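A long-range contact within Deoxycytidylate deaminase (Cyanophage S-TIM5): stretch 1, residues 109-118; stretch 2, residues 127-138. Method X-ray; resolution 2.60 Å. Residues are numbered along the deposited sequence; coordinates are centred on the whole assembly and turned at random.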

ATOM      1  N   GLY A 109      13.191  -1.182  12.100  1.00 29.03           N
ATOM      2  CA  GLY A 109      13.761  -2.184  11.225  1.00 28.31           C
ATOM      3  C   GLY A 109      14.690  -1.591  10.187  1.00 30.73           C
ATOM      4  O   GLY A 109      14.904  -2.182   9.127  1.00 30.02           O
ATOM      5  N   VAL A 110      15.216  -0.405  10.471  1.00 33.42           N
ATOM      6  CA  VAL A 110      16.223   0.189   9.609  1.00 34.34           C
ATOM      7  C   VAL A 110      17.442  -0.728   9.626  1.00 36.98           C
ATOM      8  O   VAL A 110      17.949  -1.084  10.676  1.00 39.84           O
ATOM      9  CB  VAL A 110      16.562   1.614  10.040  1.00 30.43           C
ATOM     10  CG1 VAL A 110      17.812   2.122   9.361  1.00 26.26           C
ATOM     11  CG2 VAL A 110      15.390   2.529   9.728  1.00 31.36           C
ATOM     12  N   LYS A 111      17.868  -1.142   8.442  1.00 40.31           N
ATOM     13  CA  LYS A 111      18.902  -2.145   8.288  1.00 41.71           C
ATOM     14  C   LYS A 111      20.273  -1.568   8.661  1.00 48.47           C
ATOM     15  O   LYS A 111      21.039  -2.164   9.422  1.00 43.47           O
ATOM     16  CB  LYS A 111      18.886  -2.625   6.838  1.00 42.42           C
ATOM     17  CG  LYS A 111      19.931  -3.651   6.485  1.00 58.99           C
ATOM     18  CD  LYS A 111      19.697  -4.188   5.081  1.00 68.80           C
ATOM     19  CE  LYS A 111      19.636  -3.061   4.045  1.00 61.21           C
ATOM     20  NZ  LYS A 111      19.217  -3.538   2.681  1.00 57.85           N
ATOM     21  N   LYS A 112      20.564  -0.388   8.125  1.00 37.00           N
ATOM     22  CA  LYS A 112      21.849   0.238   8.336  1.00 35.19           C
ATOM     23  C   LYS A 112      21.737   1.764   8.276  1.00 32.92           C
ATOM     24  O   LYS A 112      20.920   2.307   7.545  1.00 30.75           O
ATOM     25  CB  LYS A 112      22.834  -0.276   7.286  1.00 36.76           C
ATOM     26  CG  LYS A 112      24.159   0.444   7.243  1.00 35.65           C
ATOM     27  CD  LYS A 112      24.965  -0.056   6.080  1.00 38.09           C
ATOM     28  CE  LYS A 112      26.435   0.310   6.194  1.00 39.92           C
ATOM     29  NZ  LYS A 112      27.112  -0.128   4.957  1.00 42.28           N
ATOM     30  N   VAL A 113      22.561   2.441   9.064  1.00 32.44           N
ATOM     31  CA  VAL A 113      22.699   3.891   8.999  1.00 34.37           C
ATOM     32  C   VAL A 113      24.093   4.331   8.480  1.00 36.69           C
ATOM     33  O   VAL A 113      25.119   3.918   9.011  1.00 39.32           O
ATOM     34  CB  VAL A 113      22.432   4.547  10.387  1.00 37.34           C
ATOM     35  CG1 VAL A 113      22.633   6.061  10.319  1.00 38.22           C
ATOM     36  CG2 VAL A 113      21.030   4.211  10.898  1.00 28.38           C
ATOM     37  N   TYR A 114      24.110   5.152   7.432  1.00 38.09           N
ATOM     38  CA  TYR A 114      25.316   5.826   6.955  1.00 34.12           C
ATOM     39  C   TYR A 114      25.312   7.276   7.452  1.00 33.34           C
ATOM     40  O   TYR A 114      24.328   7.993   7.260  1.00 29.22           O
ATOM     41  CB  TYR A 114      25.355   5.857   5.425  1.00 34.21           C
ATOM     42  CG  TYR A 114      25.383   4.522   4.719  1.00 38.10           C
ATOM     43  CD1 TYR A 114      26.567   3.998   4.238  1.00 39.01           C
ATOM     44  CD2 TYR A 114      24.210   3.801   4.492  1.00 42.72           C
ATOM     45  CE1 TYR A 114      26.593   2.769   3.572  1.00 44.82           C
ATOM     46  CE2 TYR A 114      24.225   2.571   3.830  1.00 38.45           C
ATOM     47  CZ  TYR A 114      25.417   2.068   3.372  1.00 45.91           C
ATOM     48  OH  TYR A 114      25.442   0.858   2.721  1.00 52.22           O
ATOM     49  N   TYR A 115      26.394   7.711   8.089  1.00 33.40           N
ATOM     50  CA  TYR A 115      26.530   9.126   8.473  1.00 36.95           C
ATOM     51  C   TYR A 115      27.829   9.767   7.998  1.00 41.10           C
ATOM     52  O   TYR A 115      28.841   9.083   7.790  1.00 39.34           O
ATOM     53  CB  TYR A 115      26.394   9.320   9.974  1.00 34.57           C
ATOM     54  CG  TYR A 115      27.540   8.752  10.768  1.00 41.53           C
ATOM     55  CD1 TYR A 115      28.609   9.553  11.145  1.00 41.93           C
ATOM     56  CD2 TYR A 115      27.551   7.417  11.159  1.00 40.97           C
ATOM     57  CE1 TYR A 115      29.657   9.049  11.881  1.00 44.05           C
ATOM     58  CE2 TYR A 115      28.603   6.901  11.886  1.00 42.49           C
ATOM     59  CZ  TYR A 115      29.656   7.724  12.251  1.00 48.60           C
ATOM     60  OH  TYR A 115      30.716   7.220  12.983  1.00 55.61           O
ATOM     61  N   ARG A 116      27.784  11.062   7.713  1.00 39.83           N
ATOM     62  CA  ARG A 116      28.995  11.794   7.373  1.00 40.52           C
ATOM     63  C   ARG A 116      29.738  12.353   8.574  1.00 44.87           C
ATOM     64  O   ARG A 116      30.957  12.331   8.614  1.00 53.68           O
ATOM     65  CB  ARG A 116      28.702  12.915   6.385  1.00 38.06           C
ATOM     66  CG  ARG A 116      29.947  13.539   5.803  1.00 39.15           C
ATOM     67  CD  ARG A 116      29.811  13.757   4.320  1.00 38.01           C
ATOM     68  NE  ARG A 116      30.351  12.648   3.551  1.00 36.88           N
ATOM     69  CZ  ARG A 116      30.164  12.491   2.250  1.00 39.88           C
ATOM     70  NH1 ARG A 116      29.450  13.373   1.574  1.00 34.40           N
ATOM     71  NH2 ARG A 116      30.689  11.454   1.625  1.00 40.62           N
ATOM     72  N   ASN A 117      28.996  12.897   9.533  1.00 44.62           N
ATOM     73  CA  ASN A 117      29.591  13.598  10.666  1.00 41.66           C
ATOM     74  C   ASN A 117      29.262  12.995  12.012  1.00 47.90           C
ATOM     75  O   ASN A 117      28.105  12.761  12.325  1.00 49.60           O
ATOM     76  CB  ASN A 117      29.147  15.054  10.670  1.00 38.01           C
ATOM     77  CG  ASN A 117      29.646  15.807   9.478  1.00 47.38           C
ATOM     78  OD1 ASN A 117      28.887  16.114   8.564  1.00 52.06           O
ATOM     79  ND2 ASN A 117      30.934  16.105   9.467  1.00 53.59           N
ATOM     80  N   GLU A 118      30.284  12.773  12.822  1.00 56.36           N
ATOM     81  CA  GLU A 118      30.061  12.230  14.146  1.00 62.91           C
ATOM     82  C   GLU A 118      29.292  13.233  14.983  1.00 68.40           C
ATOM     83  O   GLU A 118      29.645  14.406  15.046  1.00 73.92           O
ATOM     84  CB  GLU A 118      31.393  11.920  14.817  1.00 69.32           C
ATOM     85  CG  GLU A 118      31.366  10.711  15.716  1.00 73.74           C
ATOM     86  CD  GLU A 118      32.741  10.138  15.945  1.00 81.01           C
ATOM     87  OE1 GLU A 118      33.275  10.297  17.058  1.00 83.89           O
ATOM     88  OE2 GLU A 118      33.290   9.531  15.010  1.00 79.24           O
ATOM     89  N   VAL A 127      24.417   2.019  20.590  1.00 59.92           N
ATOM     90  CA  VAL A 127      23.123   1.399  20.786  1.00 59.04           C
ATOM     91  C   VAL A 127      22.558   0.825  19.494  1.00 52.65           C
ATOM     92  O   VAL A 127      22.052  -0.297  19.484  1.00 55.56           O
ATOM     93  CB  VAL A 127      22.140   2.341  21.472  1.00 66.84           C
ATOM     94  CG1 VAL A 127      20.740   2.157  20.916  1.00 61.18           C
ATOM     95  CG2 VAL A 127      22.169   2.066  22.970  1.00 67.24           C
ATOM     96  N   LEU A 128      22.665   1.577  18.407  1.00 52.01           N
ATOM     97  CA  LEU A 128      22.265   1.064  17.107  1.00 49.89           C
ATOM     98  C   LEU A 128      22.955  -0.279  16.850  1.00 53.52           C
ATOM     99  O   LEU A 128      22.361  -1.206  16.291  1.00 50.89           O
ATOM    100  CB  LEU A 128      22.615   2.063  15.999  1.00 46.35           C
ATOM    101  CG  LEU A 128      21.810   3.358  15.827  1.00 45.59           C
ATOM    102  CD1 LEU A 128      22.635   4.397  15.110  1.00 44.16           C
ATOM    103  CD2 LEU A 128      20.528   3.136  15.051  1.00 44.30           C
ATOM    104  N   GLN A 129      24.204  -0.390  17.287  1.00 55.71           N
ATOM    105  CA  GLN A 129      24.976  -1.591  17.006  1.00 57.53           C
ATOM    106  C   GLN A 129      24.593  -2.727  17.931  1.00 56.63           C
ATOM    107  O   GLN A 129      24.474  -3.882  17.500  1.00 54.42           O
ATOM    108  CB  GLN A 129      26.471  -1.296  17.034  1.00 61.37           C
ATOM    109  CG  GLN A 129      26.926  -0.648  15.730  1.00 65.14           C
ATOM    110  CD  GLN A 129      28.429  -0.473  15.621  1.00 64.11           C
ATOM    111  OE1 GLN A 129      29.027  -0.807  14.592  1.00 64.51           O
ATOM    112  NE2 GLN A 129      29.046   0.068  16.670  1.00 58.40           N
ATOM    113  N   GLN A 130      24.375  -2.380  19.196  1.00 61.35           N
ATOM    114  CA  GLN A 130      23.819  -3.310  20.171  1.00 63.78           C
ATOM    115  C   GLN A 130      22.562  -3.939  19.611  1.00 67.48           C
ATOM    116  O   GLN A 130      22.370  -5.154  19.695  1.00 71.87           O
ATOM    117  CB  GLN A 130      23.451  -2.583  21.462  1.00 67.78           C
ATOM    118  CG  GLN A 130      24.613  -2.176  22.349  1.00 74.00           C
ATOM    119  CD  GLN A 130      24.127  -1.571  23.660  1.00 90.32           C
ATOM    120  OE1 GLN A 130      23.089  -1.973  24.193  1.00 90.24           O
ATOM    121  NE2 GLN A 130      24.868  -0.589  24.175  1.00 87.18           N
ATOM    122  N   LEU A 131      21.720  -3.092  19.015  1.00 65.48           N
ATOM    123  CA  LEU A 131      20.394  -3.492  18.544  1.00 57.04           C
ATOM    124  C   LEU A 131      20.367  -4.099  17.142  1.00 47.27           C
ATOM    125  O   LEU A 131      19.296  -4.413  16.629  1.00 48.91           O
ATOM    126  CB  LEU A 131      19.422  -2.312  18.633  1.00 52.00           C
ATOM    127  CG  LEU A 131      19.104  -1.883  20.065  1.00 54.40           C
ATOM    128  CD1 LEU A 131      18.218  -0.652  20.103  1.00 43.54           C
ATOM    129  CD2 LEU A 131      18.461  -3.031  20.818  1.00 56.21           C
ATOM    130  N   GLY A 132      21.532  -4.264  16.522  1.00 49.15           N
ATOM    131  CA  GLY A 132      21.604  -4.996  15.268  1.00 49.97           C
ATOM    132  C   GLY A 132      21.480  -4.171  14.007  1.00 50.79           C
ATOM    133  O   GLY A 132      21.416  -4.715  12.908  1.00 50.40           O
ATOM    134  N   VAL A 133      21.444  -2.854  14.163  1.00 45.89           N
ATOM    135  CA  VAL A 133      21.534  -1.957  13.032  1.00 41.00           C
ATOM    136  C   VAL A 133      23.012  -1.809  12.683  1.00 39.38           C
ATOM    137  O   VAL A 133      23.835  -1.598  13.561  1.00 46.19           O
ATOM    138  CB  VAL A 133      20.937  -0.561  13.376  1.00 46.09           C
ATOM    139  CG1 VAL A 133      20.888   0.324  12.160  1.00 32.39           C
ATOM    140  CG2 VAL A 133      19.549  -0.705  13.974  1.00 43.07           C
ATOM    141  N   GLU A 134      23.345  -1.932  11.408  1.00 40.68           N
ATOM    142  CA  GLU A 134      24.695  -1.661  10.942  1.00 43.03           C
ATOM    143  C   GLU A 134      24.953  -0.166  10.818  1.00 40.65           C
ATOM    144  O   GLU A 134      24.024   0.624  10.611  1.00 35.49           O
ATOM    145  CB  GLU A 134      24.955  -2.367   9.620  1.00 35.65           C
ATOM    146  CG  GLU A 134      24.652  -3.850   9.710  1.00 45.09           C
ATOM    147  CD  GLU A 134      25.488  -4.592  10.765  1.00 53.12           C
ATOM    148  OE1 GLU A 134      24.994  -5.613  11.296  1.00 57.71           O
ATOM    149  OE2 GLU A 134      26.635  -4.168  11.055  1.00 55.29           O
ATOM    150  N   VAL A 135      26.223   0.212  10.966  1.00 42.20           N
ATOM    151  CA  VAL A 135      26.646   1.611  10.946  1.00 43.34           C
ATOM    152  C   VAL A 135      27.921   1.802  10.137  1.00 39.87           C
ATOM    153  O   VAL A 135      28.851   1.030  10.276  1.00 43.19           O
ATOM    154  CB  VAL A 135      26.921   2.134  12.370  1.00 44.62           C
ATOM    155  CG1 VAL A 135      27.239   3.619  12.332  1.00 42.93           C
ATOM    156  CG2 VAL A 135      25.735   1.858  13.295  1.00 43.10           C
ATOM    157  N   GLU A 136      27.957   2.834   9.297  1.00 43.53           N
ATOM    158  CA  GLU A 136      29.147   3.173   8.522  1.00 49.25           C
ATOM    159  C   GLU A 136      29.314   4.689   8.315  1.00 47.72           C
ATOM    160  O   GLU A 136      28.406   5.364   7.858  1.00 45.95           O
ATOM    161  CB  GLU A 136      29.150   2.448   7.164  1.00 53.43           C
ATOM    162  CG  GLU A 136      30.349   2.768   6.264  1.00 46.52           C
ATOM    163  CD  GLU A 136      30.245   2.164   4.862  1.00 61.24           C
ATOM    164  OE1 GLU A 136      29.374   1.296   4.640  1.00 60.00           O
ATOM    165  OE2 GLU A 136      31.037   2.559   3.970  1.00 64.54           O
ATOM    166  N   LYS A 137      30.492   5.201   8.654  1.00 41.35           N
ATOM    167  CA  LYS A 137      30.855   6.591   8.429  1.00 40.97           C
ATOM    168  C   LYS A 137      31.469   6.755   7.030  1.00 39.95           C
ATOM    169  O   LYS A 137      32.246   5.919   6.604  1.00 37.24           O
ATOM    170  CB  LYS A 137      31.809   7.024   9.553  1.00 42.92           C
ATOM    171  CG  LYS A 137      32.750   8.165   9.259  1.00 49.11           C
ATOM    172  CD  LYS A 137      32.095   9.517   9.353  1.00 55.23           C
ATOM    173  CE  LYS A 137      33.119  10.552   9.778  1.00 55.83           C
ATOM    174  NZ  LYS A 137      33.442  10.393  11.225  1.00 63.52           N
ATOM    175  N   MET A 138      31.097   7.815   6.310  1.00 39.85           N
ATOM    176  CA  MET A 138      31.530   7.982   4.919  1.00 37.26           C
ATOM    177  C   MET A 138      31.769   9.427   4.505  1.00 37.10           C
ATOM    178  O   MET A 138      31.878  10.312   5.349  1.00 48.18           O
ATOM    179  CB  MET A 138      30.518   7.358   3.968  1.00 38.28           C
ATOM    180  CG  MET A 138      29.130   7.960   4.055  1.00 42.85           C
ATOM    181  SD  MET A 138      28.060   7.455   2.699  1.00 48.02           S
ATOM    182  CE  MET A 138      28.844   8.284   1.333  1.00 42.79           C
ATOM    183  OXT MET A 138      31.857   9.736   3.316  1.00 30.00           O
TER

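The apolar centre of this contact is built around Val-113, a buried residue of the first strand. Its CG2 lies 4.1 Å from CG1 of Val-133 and 4.3 Å from CD2 of Leu-128, so the strand packs against both the last turn of a helix and the loop that follows it. Branched aliphatic side chains suit this place: they fill space without leaving a polar group unpaired, and valine, branched at CB, is at home in extended backbone. Tyr-115 and Val-135 continue the same face of the sheet, with CE2 of Tyr-115 3.6 Å from CG1 of Val-135 at the ring edge. Over the ring face lies Lys-137, whose CB stands 4.0 Å from the centroid of the Tyr-115 ring in a CH-pi contact; the aliphatic part of a lysine can cover an aromatic ring while its amine reaches for solvent or a charge.

The backbone that carries these side chains is a parallel pair of strands, 112-115 and 134-137, their directions only 14° apart. Gly-132 follows the helix in a Schellman motif with positive phi; at these backbone angles a CB would be jammed against the carbonyl O of the residue before, which calls for glycine. Glu-134 N donates to Lys-111 O (3.1 Å), and Val-113 N to Glu-134 O (2.8 Å); Glu-136 N donates to Val-113 O (3.1 Å), and Tyr-115 N to Glu-136 O (3.1 Å). Met-138 N closes the ladder on Tyr-115 O at 3.0 Å. Each odd-numbered residue of the first strand thus bonds to residues flanking its partner, and the same carbonyl oxygens also receive CA-H...O contacts, such as Val-135 CA to Val-113 O at 3.4 Å.

Lys-112, Tyr-114, Glu-134 and Glu-136 occupy the other face, which is more polar. The extended Lys-112 chain brings NZ to OE1 of Glu-136 at 2.7 Å, a salt bridge running diagonally between neighbouring pairs, and NZ also makes a weak hydrogen bond to Tyr-114 OH at 3.0 Å. SD of Met-138 approaches CD1 of Tyr-114 at 4.1 Å, the polarizable sulfur lying oblique to the ring.

At the far end the chain turns a corner at Arg-116, whose CB points away while its guanidinium returns to the C-terminus. Arg-116 NH2 binds Met-138 OXT at 2.7 Å in a salt bridge near the guanidinium plane, pairing a planar cation with the terminal carboxylate. Farther out, Glu-118 OE2 and Lys-137 NZ form a long salt bridge at 3.9 Å.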